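Local coordinates for protein restriction endonuclease (Mycobacterium sp., PDB 4F0Q) that cleaves DNA in a manner dependent on cytosine methylation, working as a tetramer whose subunits each carry a PD-(D/E)XK-type nuclease domain, at residues A[310-315]-A[382-387]; A[416-421]-A[428-433]. One frame throughout, in Å; residues are numbered along the deposited sequence.

Both interactions lie in the nuclease part of the chain, with their centres about 16 Å apart. Interaction 1 sets helix 297-314 on strand 381-387 of the five-stranded sheet. Interaction 2 joins helix 411-425 to helix 430-440. The two meet directly: Val-311 CG2 lies 3.7 Å from Thr-417 OG1, and Glu-310 CG lies 3.9 Å from Met-421 CG. Helix 297-314 thus touches both the sheet and helix 411-425. The magnesium ion, held by Asp-334, Gln-355 and Ala-356, is about 11 Å from the side chain of Val-384 in interaction 1. Both contacts also touch a second subunit of the tetramer.

Interaction 1: A[310-315]-A[382-387]; sequences EVFRES and IGVYVT
Phe-312 leaves helix 297-314 toward strand 381-387, and its ring meets Ile-382 and Val-384 obliquely. Ile-382 comes from the opposite direction. Its CD1 methyl touches the far end of the ring, 3.7 Å from Phe-312 CZ and 3.8 Å from Phe-312 CE1. Val-384 approaches the other side of that end more loosely, with CB 4.3 Å from Phe-312 CE2. Beyond the two segments, the ring of Tyr-319 meets that of Phe-312 with nearly parallel planes.

Ile-382 and Val-384 alternate with Gly-383, so both side chains rise on the helix-facing side of the strand. The Ile-382 CG1 branch stands between the backbone N and the carbonyl carbon (chi1 66°). An extended outer bond (chi2 168°) then carries CD1 to the ring. Val-407 and Ile-339, on other strands of the same sheet, also pack on Phe-312, and Gly-342 of the second subunit touches it too.

Polar groups of the helix pair away from this apolar patch. Arg-313 NE donates to Glu-310 OE1 at 3.1 Å, approaching from above the carboxylate plane. Arg-313 NH2 adds a salt-bridge contact to Glu-310 OE2 at 3.0 Å. Two nitrogens thus hold one carboxylate, which probably favours its ionised form. Glu-314 pairs instead with Arg-113.

The three touching residues are buried and join helix to sheet through carbon-to-carbon contacts. Helix 297-314 on this mixed five-stranded sheet is consistent with the alpha/beta core of the PD-(D/E)XK nuclease family. Cohesion here comes from dispersion and exclusion of water, with one aromatic ring bridging two strand residues.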
loop_
_atom_site.group_PDB
_atom_site.type_symbol
_atom_site.label_atom_id
_atom_site.label_comp_id
_atom_site.label_asym_id
_atom_site.label_seq_id
_atom_site.Cartn_x
_atom_site.Cartn_y
_atom_site.Cartn_z
ATOM N N GLU A 310 -12.736 -7.728 7.502
ATOM C CA GLU A 310 -12.342 -8.637 8.576
ATOM C C GLU A 310 -10.921 -9.172 8.381
ATOM O O GLU A 310 -10.115 -9.190 9.315
ATOM C CB GLU A 310 -13.335 -9.797 8.687
ATOM C CG GLU A 310 -13.022 -10.781 9.803
ATOM C CD GLU A 310 -13.174 -10.175 11.187
ATOM O OE1 GLU A 310 -13.955 -9.210 11.335
ATOM O OE2 GLU A 310 -12.510 -10.663 12.126
ATOM N N VAL A 311 -10.627 -9.606 7.159
ATOM C CA VAL A 311 -9.313 -10.137 6.813
ATOM C C VAL A 311 -8.228 -9.090 7.036
ATOM O O VAL A 311 -7.158 -9.395 7.562
ATOM C CB VAL A 311 -9.273 -10.632 5.349
ATOM C CG1 VAL A 311 -7.849 -10.913 4.908
ATOM C CG2 VAL A 311 -10.135 -11.875 5.184
ATOM N N PHE A 312 -8.514 -7.852 6.647
ATOM C CA PHE A 312 -7.566 -6.767 6.867
ATOM C C PHE A 312 -7.377 -6.433 8.344
ATOM O O PHE A 312 -6.249 -6.229 8.789
ATOM C CB PHE A 312 -7.952 -5.519 6.070
ATOM C CG PHE A 312 -7.582 -5.594 4.616
ATOM C CD1 PHE A 312 -6.253 -5.692 4.231
ATOM C CD2 PHE A 312 -8.558 -5.561 3.634
ATOM C CE1 PHE A 312 -5.905 -5.759 2.896
ATOM C CE2 PHE A 312 -8.217 -5.628 2.297
ATOM C CZ PHE A 312 -6.888 -5.728 1.927
ATOM N N ARG A 313 -8.467 -6.387 9.104
ATOM C CA ARG A 313 -8.351 -6.098 10.530
ATOM C C ARG A 313 -7.653 -7.222 11.282
ATOM O O ARG A 313 -7.105 -7.012 12.362
ATOM C CB ARG A 313 -9.720 -5.823 11.158
ATOM C CG ARG A 313 -10.382 -7.015 11.837
ATOM C CD ARG A 313 -11.388 -6.570 12.863
ATOM N NE ARG A 313 -12.222 -7.671 13.340
ATOM C CZ ARG A 313 -11.980 -8.389 14.432
ATOM N NH1 ARG A 313 -10.909 -8.139 15.165
ATOM N NH2 ARG A 313 -12.812 -9.359 14.793
ATOM N N GLU A 314 -7.682 -8.419 10.706
ATOM C CA GLU A 314 -7.065 -9.583 11.332
ATOM C C GLU A 314 -5.549 -9.425 11.381
ATOM O O GLU A 314 -4.881 -9.985 12.252
ATOM C CB GLU A 314 -7.447 -10.867 10.583
ATOM C CG GLU A 314 -6.910 -12.154 11.206
ATOM C CD GLU A 314 -7.602 -12.522 12.508
ATOM O OE1 GLU A 314 -8.664 -11.937 12.807
ATOM O OE2 GLU A 314 -7.082 -13.395 13.235
ATOM N N SER A 315 -5.014 -8.651 10.441
ATOM C CA SER A 315 -3.582 -8.396 10.371
ATOM C C SER A 315 -3.211 -7.130 11.133
ATOM O O SER A 315 -2.087 -6.638 11.022
ATOM C CB SER A 315 -3.140 -8.263 8.915
ATOM O OG SER A 315 -3.481 -9.419 8.170
ATOM N N ILE A 382 -4.323 -0.515 -3.134
ATOM C CA ILE A 382 -4.204 -1.967 -3.112
ATOM C C ILE A 382 -5.520 -2.592 -3.550
ATOM O O ILE A 382 -6.558 -1.933 -3.547
ATOM C CB ILE A 382 -3.827 -2.503 -1.717
ATOM C CG1 ILE A 382 -4.958 -2.247 -0.721
ATOM C CG2 ILE A 382 -2.520 -1.884 -1.239
ATOM C CD1 ILE A 382 -4.801 -2.994 0.582
ATOM N N GLY A 383 -5.475 -3.863 -3.930
ATOM C CA GLY A 383 -6.670 -4.555 -4.372
ATOM C C GLY A 383 -7.012 -5.737 -3.489
ATOM O O GLY A 383 -6.213 -6.145 -2.648
ATOM N N VAL A 384 -8.210 -6.279 -3.675
ATOM C CA VAL A 384 -8.617 -7.495 -2.980
ATOM C C VAL A 384 -9.653 -8.263 -3.802
ATOM O O VAL A 384 -10.653 -7.701 -4.247
ATOM C CB VAL A 384 -9.142 -7.203 -1.551
ATOM C CG1 VAL A 384 -10.203 -6.112 -1.571
ATOM C CG2 VAL A 384 -9.670 -8.473 -0.900
ATOM N N TYR A 385 -9.397 -9.549 -4.019
ATOM C CA TYR A 385 -10.275 -10.373 -4.841
ATOM C C TYR A 385 -10.882 -11.506 -4.019
ATOM O O TYR A 385 -10.181 -12.421 -3.590
ATOM C CB TYR A 385 -9.509 -10.930 -6.045
ATOM C CG TYR A 385 -10.364 -11.209 -7.264
ATOM C CD1 TYR A 385 -11.550 -11.928 -7.163
ATOM C CD2 TYR A 385 -9.986 -10.747 -8.519
ATOM C CE1 TYR A 385 -12.330 -12.182 -8.276
ATOM C CE2 TYR A 385 -10.761 -10.996 -9.637
ATOM C CZ TYR A 385 -11.929 -11.713 -9.510
ATOM O OH TYR A 385 -12.701 -11.962 -10.621
ATOM N N VAL A 386 -12.191 -11.434 -3.807
ATOM C CA VAL A 386 -12.915 -12.438 -3.039
ATOM C C VAL A 386 -13.723 -13.352 -3.957
ATOM O O VAL A 386 -14.549 -12.890 -4.754
ATOM C CB VAL A 386 -13.857 -11.786 -2.011
ATOM C CG1 VAL A 386 -14.578 -12.852 -1.198
ATOM C CG2 VAL A 386 -13.081 -10.849 -1.102
ATOM N N THR A 387 -13.477 -14.652 -3.843
ATOM C CA THR A 387 -14.172 -15.632 -4.668
ATOM C C THR A 387 -14.442 -16.916 -3.892
ATOM O O THR A 387 -13.727 -17.246 -2.945
ATOM C CB THR A 387 -13.377 -15.952 -5.955
ATOM O OG1 THR A 387 -14.073 -16.944 -6.721
ATOM C CG2 THR A 387 -11.982 -16.458 -5.615
#

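Interaction 2: A[416-421]-A[428-433]; sequences ATVRRM and GDLDAL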
loop_
_atom_site.group_PDB
_atom_site.type_symbol
_atom_site.label_atom_id
_atom_site.label_comp_id
_atom_site.label_asym_id
_atom_site.label_seq_id
_atom_site.Cartn_x
_atom_site.Cartn_y
_atom_site.Cartn_z
ATOM N N ALA A 416 -13.607 -19.764 6.148
ATOM C CA ALA A 416 -13.082 -19.614 7.503
ATOM C C ALA A 416 -13.448 -18.255 8.096
ATOM O O ALA A 416 -13.913 -18.164 9.238
ATOM C CB ALA A 416 -11.572 -19.809 7.510
ATOM N N THR A 417 -13.239 -17.205 7.307
ATOM C CA THR A 417 -13.533 -15.845 7.738
ATOM C C THR A 417 -15.016 -15.673 8.041
ATOM O O THR A 417 -15.383 -15.131 9.079
ATOM C CB THR A 417 -13.118 -14.810 6.676
ATOM O OG1 THR A 417 -11.741 -15.003 6.328
ATOM C CG2 THR A 417 -13.315 -13.396 7.200
ATOM N N VAL A 418 -15.862 -16.142 7.128
ATOM C CA VAL A 418 -17.308 -16.056 7.296
ATOM C C VAL A 418 -17.769 -16.813 8.541
ATOM O O VAL A 418 -18.590 -16.314 9.311
ATOM C CB VAL A 418 -18.055 -16.576 6.045
ATOM C CG1 VAL A 418 -19.496 -16.921 6.375
ATOM C CG2 VAL A 418 -17.995 -15.546 4.926
ATOM N N ARG A 419 -17.224 -18.008 8.742
ATOM C CA ARG A 419 -17.540 -18.797 9.929
ATOM C C ARG A 419 -17.142 -18.070 11.211
ATOM O O ARG A 419 -17.901 -18.051 12.184
ATOM C CB ARG A 419 -16.869 -20.170 9.861
ATOM C CG ARG A 419 -17.638 -21.192 9.041
ATOM C CD ARG A 419 -16.843 -22.473 8.865
ATOM N NE ARG A 419 -16.194 -22.890 10.103
ATOM C CZ ARG A 419 -16.774 -23.629 11.042
ATOM N NH1 ARG A 419 -18.026 -24.036 10.887
ATOM N NH2 ARG A 419 -16.103 -23.958 12.137
ATOM N N ARG A 420 -15.957 -17.466 11.204
ATOM C CA ARG A 420 -15.493 -16.692 12.355
ATOM C C ARG A 420 -16.424 -15.514 12.645
ATOM O O ARG A 420 -16.827 -15.298 13.789
ATOM C CB ARG A 420 -14.067 -16.187 12.125
ATOM C CG ARG A 420 -13.405 -15.607 13.366
ATOM C CD ARG A 420 -12.091 -14.910 13.035
ATOM N NE ARG A 420 -11.225 -15.729 12.191
ATOM C CZ ARG A 420 -10.945 -15.455 10.921
ATOM N NH1 ARG A 420 -11.454 -14.375 10.346
ATOM N NH2 ARG A 420 -10.149 -16.257 10.226
ATOM N N MET A 421 -16.759 -14.761 11.600
ATOM C CA MET A 421 -17.651 -13.609 11.708
ATOM C C MET A 421 -19.003 -14.001 12.289
ATOM O O MET A 421 -19.507 -13.366 13.218
ATOM C CB MET A 421 -17.865 -12.973 10.331
ATOM C CG MET A 421 -16.634 -12.309 9.738
ATOM S SD MET A 421 -16.805 -11.990 7.968
ATOM C CE MET A 421 -18.289 -10.989 7.935
ATOM N N GLY A 428 -23.562 -17.837 15.757
ATOM C CA GLY A 428 -23.373 -18.994 14.903
ATOM C C GLY A 428 -24.502 -19.208 13.913
ATOM O O GLY A 428 -24.707 -20.322 13.428
ATOM N N ASP A 429 -25.233 -18.140 13.609
ATOM C CA ASP A 429 -26.322 -18.209 12.638
ATOM C C ASP A 429 -25.935 -17.536 11.323
ATOM O O ASP A 429 -25.942 -16.309 11.209
ATOM C CB ASP A 429 -27.592 -17.577 13.208
ATOM C CG ASP A 429 -28.802 -17.806 12.327
ATOM O OD1 ASP A 429 -28.789 -18.770 11.533
ATOM O OD2 ASP A 429 -29.770 -17.023 12.433
ATOM N N LEU A 430 -25.590 -18.356 10.335
ATOM C CA LEU A 430 -25.150 -17.878 9.030
ATOM C C LEU A 430 -26.244 -17.079 8.325
ATOM O O LEU A 430 -25.970 -16.101 7.614
ATOM C CB LEU A 430 -24.721 -19.067 8.167
ATOM C CG LEU A 430 -24.152 -18.773 6.782
ATOM C CD1 LEU A 430 -22.936 -17.869 6.887
ATOM C CD2 LEU A 430 -23.799 -20.070 6.070
ATOM N N ASP A 431 -27.487 -17.498 8.540
ATOM C CA ASP A 431 -28.634 -16.853 7.915
ATOM C C ASP A 431 -28.753 -15.379 8.281
ATOM O O ASP A 431 -29.210 -14.578 7.471
ATOM C CB ASP A 431 -29.929 -17.579 8.278
ATOM C CG ASP A 431 -31.144 -16.944 7.639
ATOM O OD1 ASP A 431 -31.464 -17.301 6.485
ATOM O OD2 ASP A 431 -31.776 -16.085 8.287
ATOM N N ALA A 432 -28.354 -15.021 9.497
ATOM C CA ALA A 432 -28.409 -13.627 9.924
ATOM C C ALA A 432 -27.507 -12.767 9.043
ATOM O O ALA A 432 -27.924 -11.724 8.532
ATOM C CB ALA A 432 -28.005 -13.504 11.386
ATOM N N LEU A 433 -26.275 -13.231 8.851
ATOM C CA LEU A 433 -25.315 -12.537 8.001
ATOM C C LEU A 433 -25.770 -12.500 6.546
ATOM O O LEU A 433 -25.735 -11.445 5.904
ATOM C CB LEU A 433 -23.935 -13.188 8.101
ATOM C CG LEU A 433 -22.845 -12.587 7.209
ATOM C CD1 LEU A 433 -22.639 -11.116 7.531
ATOM C CD2 LEU A 433 -21.543 -13.357 7.352
#
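The helix that carries Val-418 and Met-421 is followed, after a short turn, by the one that carries Leu-430 and Leu-433. Segment 416-421 is helical throughout, with backbone bonds from Arg-420 N to Ala-416 O and from Met-421 N to Thr-417 O, both 2.9 Å. Segment 428-433 begins in the turn. Gly-428 has a positive phi of 78°, a value that suits glycine, and its backbone bonds to Val-422 of the preceding helix. Ala-432 N then bonds to Asp-429 O at 3.2 Å as the next helix gets under way.

The side chains meet through methyl groups. Val-418 CG1 lies 3.6 Å from Leu-430 CD1, the tightest approach between the segments. Here the end of Leu-430 reaches across, and the two side chains cross at about a right angle. The same Val-418 CG1 also lies 4.2 Å from Leu-433 CD2, so one methyl serves both leucines.

Met-421 supplies the second half of the contact, also by its end. Its chain runs extended through chi2 and then bends at the sulfur (chi3 57°). The bend swings CE to the second helix, where it lies 4.1 Å from Leu-433 CD2. These side chains also cross at about a right angle.

Val-307 and Leu-303 of helix 297-314 extend the apolar cluster through Val-418 and Leu-433 respectively. Leu-254 of the second subunit packs on both Met-421 and Leu-433. Two consecutive helices, 411-425 and 430-440, are joined by a tight turn that changes the chain direction sharply, with an apolar seam on the inside of the bend, beside the nuclease core.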